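Local coordinates for R.Pab1 family restriction endonuclease (Campylobacter coli, PDB 7CFA), which probably acts as a sequence-specific restriction DNA glycosylase of the R.PabI family, excising a base from its recognition site in double-stranded DNA, at residues K46-W51 and C173-L178; F146-F151 and I208-E213. The protein carries 2 engineered substitutions. All blocks are in the same frame, centred on the assembly; numbering follows the deposited sequence.

Interaction 1 joins two neighbouring strands of the large antiparallel sheet, while interaction 2 sets the hairpin loop between strands 130-145 and 152-159 against helix 208-219. The first is almost wholly buried and rests on backbone hydrogen bonds with apolar side chains beside them; the second is partly buried, has no hydrogen bond between its segments, and relies on aliphatic-to-aromatic contact, with two asparagines at the more exposed side and E213 packed along the F146 ring. Their centres lie about 14 Å apart, and the two contacts touch: F174 CB packs on F151 CD2 at 3.5 Å. The loop of interaction 2 thus packs against F174 and P175 on one side and helix 208-219 on the other.

Interaction 1 (K46-W51 and C173-L178); sequences KHYVEW and CFPVHL
Strands 47-51 and 173-175 run antiparallel, their segment axes at 153° and 4.4 Å apart at closest approach, as neighbours in the large antiparallel sheet of this R.PabI-family fold. V49 and F174 form the hydrogen-bonded pair: V49 N donates to F174 O over 2.7 Å, nearly along the C=O axis, whereas the return bond from F174 N to V49 O is weak at 3.3 Å. Past the strand end, one further backbone bond, V176 N to H47 O at 2.9 Å with the donor above the carbonyl plane, ties the start of the 3-10 segment 176-178 to strand 47-51.

On one face, the F174 ring lies beneath V49. Its CG sits in the crowded position between backbone N and carbonyl carbon (chi1 51°), which lays the ring alongside V49 with CB over its face, 4.0 Å from the centroid, a CH-pi contact. W51 CE3 meets the edge of the same ring at CE2. At the other end, P175 CG lies over the face of the Y48 ring, and Y48 OH bonds to R26. The opposite face carries E50 and C173; the E50 carboxylate makes salt bridges to R22 and K24, which probably steady its charge close to E154. The valines cross at about a right angle, V49 CG2 lying 3.7 Å from V176 CG2.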
loop_
_atom_site.group_PDB
_atom_site.type_symbol
_atom_site.label_atom_id
_atom_site.label_comp_id
_atom_site.label_asym_id
_atom_site.label_seq_id
_atom_site.Cartn_x
_atom_site.Cartn_y
_atom_site.Cartn_z
ATOM N N LYS A 46 -19.916 -8.504 -11.606
ATOM C CA LYS A 46 -19.193 -7.629 -10.695
ATOM C C LYS A 46 -17.682 -7.810 -10.765
ATOM O O LYS A 46 -16.951 -7.018 -10.159
ATOM C CB LYS A 46 -19.673 -7.849 -9.257
ATOM C CG LYS A 46 -21.119 -7.436 -9.023
ATOM C CD LYS A 46 -21.547 -7.704 -7.588
ATOM C CE LYS A 46 -22.996 -7.303 -7.366
ATOM N NZ LYS A 46 -23.443 -7.582 -5.973
ATOM N N HIS A 47 -17.196 -8.817 -11.484
ATOM C CA HIS A 47 -15.761 -9.018 -11.625
ATOM C C HIS A 47 -15.189 -8.028 -12.633
ATOM O O HIS A 47 -15.665 -7.934 -13.768
ATOM C CB HIS A 47 -15.454 -10.452 -12.051
ATOM C CG HIS A 47 -15.530 -11.443 -10.932
ATOM N ND1 HIS A 47 -16.672 -12.160 -10.648
ATOM C CD2 HIS A 47 -14.606 -11.830 -10.020
ATOM C CE1 HIS A 47 -16.447 -12.951 -9.614
ATOM N NE2 HIS A 47 -15.202 -12.769 -9.213
ATOM N N TYR A 48 -14.164 -7.293 -12.212
ATOM C CA TYR A 48 -13.521 -6.283 -13.036
ATOM C C TYR A 48 -12.047 -6.614 -13.220
ATOM O O TYR A 48 -11.436 -7.297 -12.394
ATOM C CB TYR A 48 -13.651 -4.887 -12.411
ATOM C CG TYR A 48 -14.932 -4.160 -12.752
ATOM C CD1 TYR A 48 -16.158 -4.603 -12.268
ATOM C CD2 TYR A 48 -14.913 -3.020 -13.547
ATOM C CE1 TYR A 48 -17.330 -3.935 -12.575
ATOM C CE2 TYR A 48 -16.079 -2.347 -13.859
ATOM C CZ TYR A 48 -17.283 -2.808 -13.371
ATOM O OH TYR A 48 -18.446 -2.141 -13.678
ATOM N N VAL A 49 -11.485 -6.124 -14.316
ATOM C CA VAL A 49 -10.046 -6.168 -14.544
ATOM C C VAL A 49 -9.447 -4.864 -14.041
ATOM O O VAL A 49 -9.948 -3.781 -14.359
ATOM C CB VAL A 49 -9.729 -6.381 -16.034
ATOM C CG1 VAL A 49 -8.223 -6.327 -16.271
ATOM C CG2 VAL A 49 -10.304 -7.700 -16.519
ATOM N N GLU A 50 -8.390 -4.963 -13.242
ATOM C CA GLU A 50 -7.647 -3.796 -12.783
ATOM C C GLU A 50 -6.296 -3.787 -13.482
ATOM O O GLU A 50 -5.493 -4.706 -13.297
ATOM C CB GLU A 50 -7.469 -3.809 -11.267
ATOM C CG GLU A 50 -7.070 -2.457 -10.698
ATOM C CD GLU A 50 -6.810 -2.498 -9.208
ATOM O OE1 GLU A 50 -5.827 -3.147 -8.794
ATOM O OE2 GLU A 50 -7.596 -1.889 -8.451
ATOM N N TRP A 51 -6.049 -2.747 -14.276
ATOM C CA TRP A 51 -4.868 -2.662 -15.136
ATOM C C TRP A 51 -4.108 -1.380 -14.799
ATOM O O TRP A 51 -4.541 -0.281 -15.163
ATOM C CB TRP A 51 -5.278 -2.699 -16.609
ATOM C CG TRP A 51 -4.151 -2.688 -17.604
ATOM C CD1 TRP A 51 -2.810 -2.733 -17.341
ATOM C CD2 TRP A 51 -4.278 -2.626 -19.031
ATOM N NE1 TRP A 51 -2.097 -2.704 -18.519
ATOM C CE2 TRP A 51 -2.975 -2.638 -19.570
ATOM C CE3 TRP A 51 -5.368 -2.563 -19.904
ATOM C CZ2 TRP A 51 -2.736 -2.588 -20.941
ATOM C CZ3 TRP A 51 -5.126 -2.512 -21.266
ATOM C CH2 TRP A 51 -3.822 -2.524 -21.770
ATOM N N CYS A 173 -9.823 0.166 -15.484
ATOM C CA CYS A 173 -10.732 -0.874 -15.025
ATOM C C CYS A 173 -11.898 -1.055 -15.987
ATOM O O CYS A 173 -12.385 -0.094 -16.592
ATOM C CB CYS A 173 -11.266 -0.557 -13.623
ATOM S SG CYS A 173 -9.977 -0.263 -12.389
ATOM N N PHE A 174 -12.350 -2.298 -16.104
ATOM C CA PHE A 174 -13.469 -2.669 -16.960
ATOM C C PHE A 174 -13.894 -4.094 -16.606
ATOM O O PHE A 174 -13.082 -4.875 -16.098
ATOM C CB PHE A 174 -13.096 -2.570 -18.448
ATOM C CG PHE A 174 -11.831 -3.289 -18.804
ATOM C CD1 PHE A 174 -11.854 -4.630 -19.153
ATOM C CD2 PHE A 174 -10.617 -2.624 -18.794
ATOM C CE1 PHE A 174 -10.687 -5.293 -19.480
ATOM C CE2 PHE A 174 -9.449 -3.281 -19.120
ATOM C CZ PHE A 174 -9.484 -4.617 -19.463
ATOM N N PRO A 175 -15.154 -4.449 -16.867
ATOM C CA PRO A 175 -15.639 -5.783 -16.492
ATOM C C PRO A 175 -14.915 -6.892 -17.242
ATOM O O PRO A 175 -14.489 -6.728 -18.388
ATOM C CB PRO A 175 -17.124 -5.739 -16.870
ATOM C CG PRO A 175 -17.470 -4.290 -16.911
ATOM C CD PRO A 175 -16.236 -3.600 -17.395
ATOM N N VAL A 176 -14.790 -8.041 -16.572
ATOM C CA VAL A 176 -14.133 -9.199 -17.170
ATOM C C VAL A 176 -14.952 -9.754 -18.328
ATOM O O VAL A 176 -14.391 -10.267 -19.305
ATOM C CB VAL A 176 -13.877 -10.274 -16.096
ATOM C CG1 VAL A 176 -13.198 -11.497 -16.702
ATOM C CG2 VAL A 176 -13.038 -9.703 -14.965
ATOM N N HIS A 177 -16.282 -9.657 -18.256
ATOM C CA HIS A 177 -17.109 -10.213 -19.319
ATOM C C HIS A 177 -16.991 -9.442 -20.629
ATOM O O HIS A 177 -17.534 -9.896 -21.642
ATOM C CB HIS A 177 -18.575 -10.284 -18.876
ATOM C CG HIS A 177 -19.186 -8.952 -18.567
ATOM N ND1 HIS A 177 -19.622 -8.087 -19.547
ATOM C CD2 HIS A 177 -19.448 -8.345 -17.386
ATOM C CE1 HIS A 177 -20.118 -7.000 -18.982
ATOM N NE2 HIS A 177 -20.026 -7.131 -17.672
ATOM N N LEU A 178 -16.298 -8.301 -20.641
ATOM C CA LEU A 178 -16.019 -7.611 -21.896
ATOM C C LEU A 178 -14.900 -8.272 -22.686
ATOM O O LEU A 178 -14.760 -8.000 -23.882
ATOM C CB LEU A 178 -15.647 -6.151 -21.636
ATOM C CG LEU A 178 -16.725 -5.207 -21.107
ATOM C CD1 LEU A 178 -16.162 -3.800 -21.016
ATOM C CD2 LEU A 178 -17.957 -5.239 -21.994
#

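Interaction 2 (F146-F151 and I208-E213)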
loop_
_atom_site.group_PDB
_atom_site.type_symbol
_atom_site.label_atom_id
_atom_site.label_comp_id
_atom_site.label_asym_id
_atom_site.label_seq_id
_atom_site.Cartn_x
_atom_site.Cartn_y
_atom_site.Cartn_z
ATOM N N PHE A 146 -15.616 7.124 -17.965
ATOM C CA PHE A 146 -15.635 7.388 -19.394
ATOM C C PHE A 146 -17.070 7.353 -19.914
ATOM O O PHE A 146 -17.984 6.844 -19.256
ATOM C CB PHE A 146 -14.768 6.372 -20.140
ATOM C CG PHE A 146 -13.307 6.437 -19.777
ATOM C CD1 PHE A 146 -12.785 5.620 -18.787
ATOM C CD2 PHE A 146 -12.458 7.317 -20.429
ATOM C CE1 PHE A 146 -11.442 5.678 -18.453
ATOM C CE2 PHE A 146 -11.116 7.382 -20.099
ATOM C CZ PHE A 146 -10.607 6.562 -19.110
ATOM N N ASN A 147 -17.266 7.919 -21.108
ATOM C CA ASN A 147 -18.604 7.951 -21.694
ATOM C C ASN A 147 -19.180 6.550 -21.848
ATOM O O ASN A 147 -20.394 6.357 -21.712
ATOM C CB ASN A 147 -18.575 8.677 -23.038
ATOM C CG ASN A 147 -18.352 10.170 -22.885
ATOM O OD1 ASN A 147 -18.801 10.779 -21.913
ATOM N ND2 ASN A 147 -17.654 10.767 -23.844
ATOM N N ASN A 148 -18.330 5.563 -22.119
ATOM C CA ASN A 148 -18.737 4.164 -22.051
ATOM C C ASN A 148 -18.818 3.758 -20.585
ATOM O O ASN A 148 -17.793 3.669 -19.901
ATOM C CB ASN A 148 -17.747 3.290 -22.814
ATOM C CG ASN A 148 -18.285 1.896 -23.089
ATOM O OD1 ASN A 148 -18.950 1.294 -22.246
ATOM N ND2 ASN A 148 -17.999 1.380 -24.278
ATOM N N ASN A 149 -20.036 3.510 -20.096
ATOM C CA ASN A 149 -20.243 3.244 -18.677
ATOM C C ASN A 149 -19.577 1.959 -18.201
ATOM O O ASN A 149 -19.600 1.680 -16.998
ATOM C CB ASN A 149 -21.741 3.198 -18.366
ATOM C CG ASN A 149 -22.393 4.566 -18.437
ATOM O OD1 ASN A 149 -21.756 5.584 -18.166
ATOM N ND2 ASN A 149 -23.669 4.596 -18.803
ATOM N N GLU A 150 -18.981 1.176 -19.101
ATOM C CA GLU A 150 -18.275 -0.029 -18.683
ATOM C C GLU A 150 -16.847 0.270 -18.238
ATOM O O GLU A 150 -16.299 -0.458 -17.403
ATOM C CB GLU A 150 -18.270 -1.051 -19.821
ATOM C CG GLU A 150 -19.652 -1.396 -20.358
ATOM C CD GLU A 150 -20.437 -2.310 -19.433
ATOM O OE1 GLU A 150 -19.880 -3.337 -18.992
ATOM O OE2 GLU A 150 -21.613 -2.001 -19.148
ATOM N N PHE A 151 -16.238 1.324 -18.770
ATOM C CA PHE A 151 -14.839 1.637 -18.513
ATOM C C PHE A 151 -14.711 2.770 -17.503
ATOM O O PHE A 151 -15.496 3.722 -17.516
ATOM C CB PHE A 151 -14.121 2.023 -19.809
ATOM C CG PHE A 151 -14.002 0.897 -20.796
ATOM C CD1 PHE A 151 -14.982 0.685 -21.750
ATOM C CD2 PHE A 151 -12.910 0.051 -20.765
ATOM C CE1 PHE A 151 -14.870 -0.352 -22.658
ATOM C CE2 PHE A 151 -12.791 -0.987 -21.668
ATOM C CZ PHE A 151 -13.772 -1.190 -22.615
ATOM N N ILE A 208 -11.791 3.945 -29.095
ATOM C CA ILE A 208 -10.429 4.471 -29.058
ATOM C C ILE A 208 -10.367 5.770 -28.265
ATOM O O ILE A 208 -9.348 6.066 -27.626
ATOM C CB ILE A 208 -9.882 4.651 -30.490
ATOM C CG1 ILE A 208 -8.427 5.127 -30.459
ATOM C CG2 ILE A 208 -10.746 5.618 -31.287
ATOM C CD1 ILE A 208 -7.494 4.206 -29.696
ATOM N N ASN A 209 -11.445 6.559 -28.266
ATOM C CA ASN A 209 -11.429 7.831 -27.552
ATOM C C ASN A 209 -11.311 7.652 -26.044
ATOM O O ASN A 209 -10.928 8.600 -25.350
ATOM C CB ASN A 209 -12.678 8.645 -27.888
ATOM C CG ASN A 209 -12.549 9.380 -29.206
ATOM O OD1 ASN A 209 -12.033 10.496 -29.259
ATOM N ND2 ASN A 209 -13.010 8.753 -30.282
ATOM N N ILE A 210 -11.630 6.464 -25.526
ATOM C CA ILE A 210 -11.362 6.171 -24.121
ATOM C C ILE A 210 -9.871 6.274 -23.836
ATOM O O ILE A 210 -9.450 6.851 -22.827
ATOM C CB ILE A 210 -11.911 4.780 -23.756
ATOM C CG1 ILE A 210 -13.435 4.774 -23.862
ATOM C CG2 ILE A 210 -11.449 4.369 -22.363
ATOM C CD1 ILE A 210 -14.043 3.411 -23.694
ATOM N N PHE A 211 -9.046 5.728 -24.727
ATOM C CA PHE A 211 -7.604 5.785 -24.524
ATOM C C PHE A 211 -7.060 7.187 -24.767
ATOM O O PHE A 211 -6.063 7.576 -24.146
ATOM C CB PHE A 211 -6.919 4.744 -25.416
ATOM C CG PHE A 211 -7.356 3.334 -25.119
ATOM C CD1 PHE A 211 -8.490 2.807 -25.720
ATOM C CD2 PHE A 211 -6.654 2.550 -24.218
ATOM C CE1 PHE A 211 -8.907 1.520 -25.437
ATOM C CE2 PHE A 211 -7.067 1.260 -23.933
ATOM C CZ PHE A 211 -8.195 0.748 -24.542
ATOM N N LEU A 212 -7.706 7.965 -25.640
ATOM C CA LEU A 212 -7.307 9.359 -25.820
ATOM C C LEU A 212 -7.610 10.187 -24.577
ATOM O O LEU A 212 -6.790 11.014 -24.160
ATOM C CB LEU A 212 -8.003 9.959 -27.040
ATOM C CG LEU A 212 -7.461 9.546 -28.410
ATOM C CD1 LEU A 212 -8.343 10.096 -29.516
ATOM C CD2 LEU A 212 -6.027 10.026 -28.578
ATOM N N GLU A 213 -8.786 9.988 -23.975
ATOM C CA GLU A 213 -9.100 10.684 -22.731
ATOM C C GLU A 213 -8.182 10.245 -21.598
ATOM O O GLU A 213 -7.891 11.037 -20.695
ATOM C CB GLU A 213 -10.563 10.454 -22.350
ATOM C CG GLU A 213 -11.554 11.111 -23.297
ATOM C CD GLU A 213 -12.990 10.998 -22.821
ATOM O OE1 GLU A 213 -13.221 10.445 -21.725
ATOM O OE2 GLU A 213 -13.892 11.466 -23.546
#
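A single isoleucine methyl sits almost squarely over the middle of an aromatic ring: I210 CG2 is 3.6 Å from the centroid of the F146 ring and only 10° off its normal, a close CH-pi contact. The torsions of I210 divide its two branches between two phenylalanines. CG2 is anti to the backbone N and meets F146, while CG1 is anti to the carbonyl carbon and the extended chain (chi2 173°) carries CD1 to F151, 3.5 Å from F151 CD1. N148 CB touches the same CD1 at 3.8 Å, so the methyl touches both the asparagine CB and the second ring.

One helical turn on, E213 slides past F146 in the opposite direction. Its CB lies at the ring edge, in plane, and OE1 is 3.5 Å from F146 CD2, with carboxylate and ring planes only 23° apart. That oxygen is hydrogen-bonded to Y144 OH, consistent with the carboxylate being held beside the ring; Y144 also meets F146 edge-to-face. N147 ND2 stays 3.8 Å from E213 OE2, the amide nearly perpendicular to the carboxylate, and the asparagine is poorly ordered.

The loop is shaped by its own bonds. N148 to F151 form a type I beta turn closed by F151 N to N148 O at 3.0 Å, and N148 OD1 accepts from E150 N through an in-plane lone pair. F172 of strand 166-175 also packs on I210. The contact thus sets the connection of a beta hairpin, shaped by a type I turn with an Asx turn, against the first turns of helix 208-219.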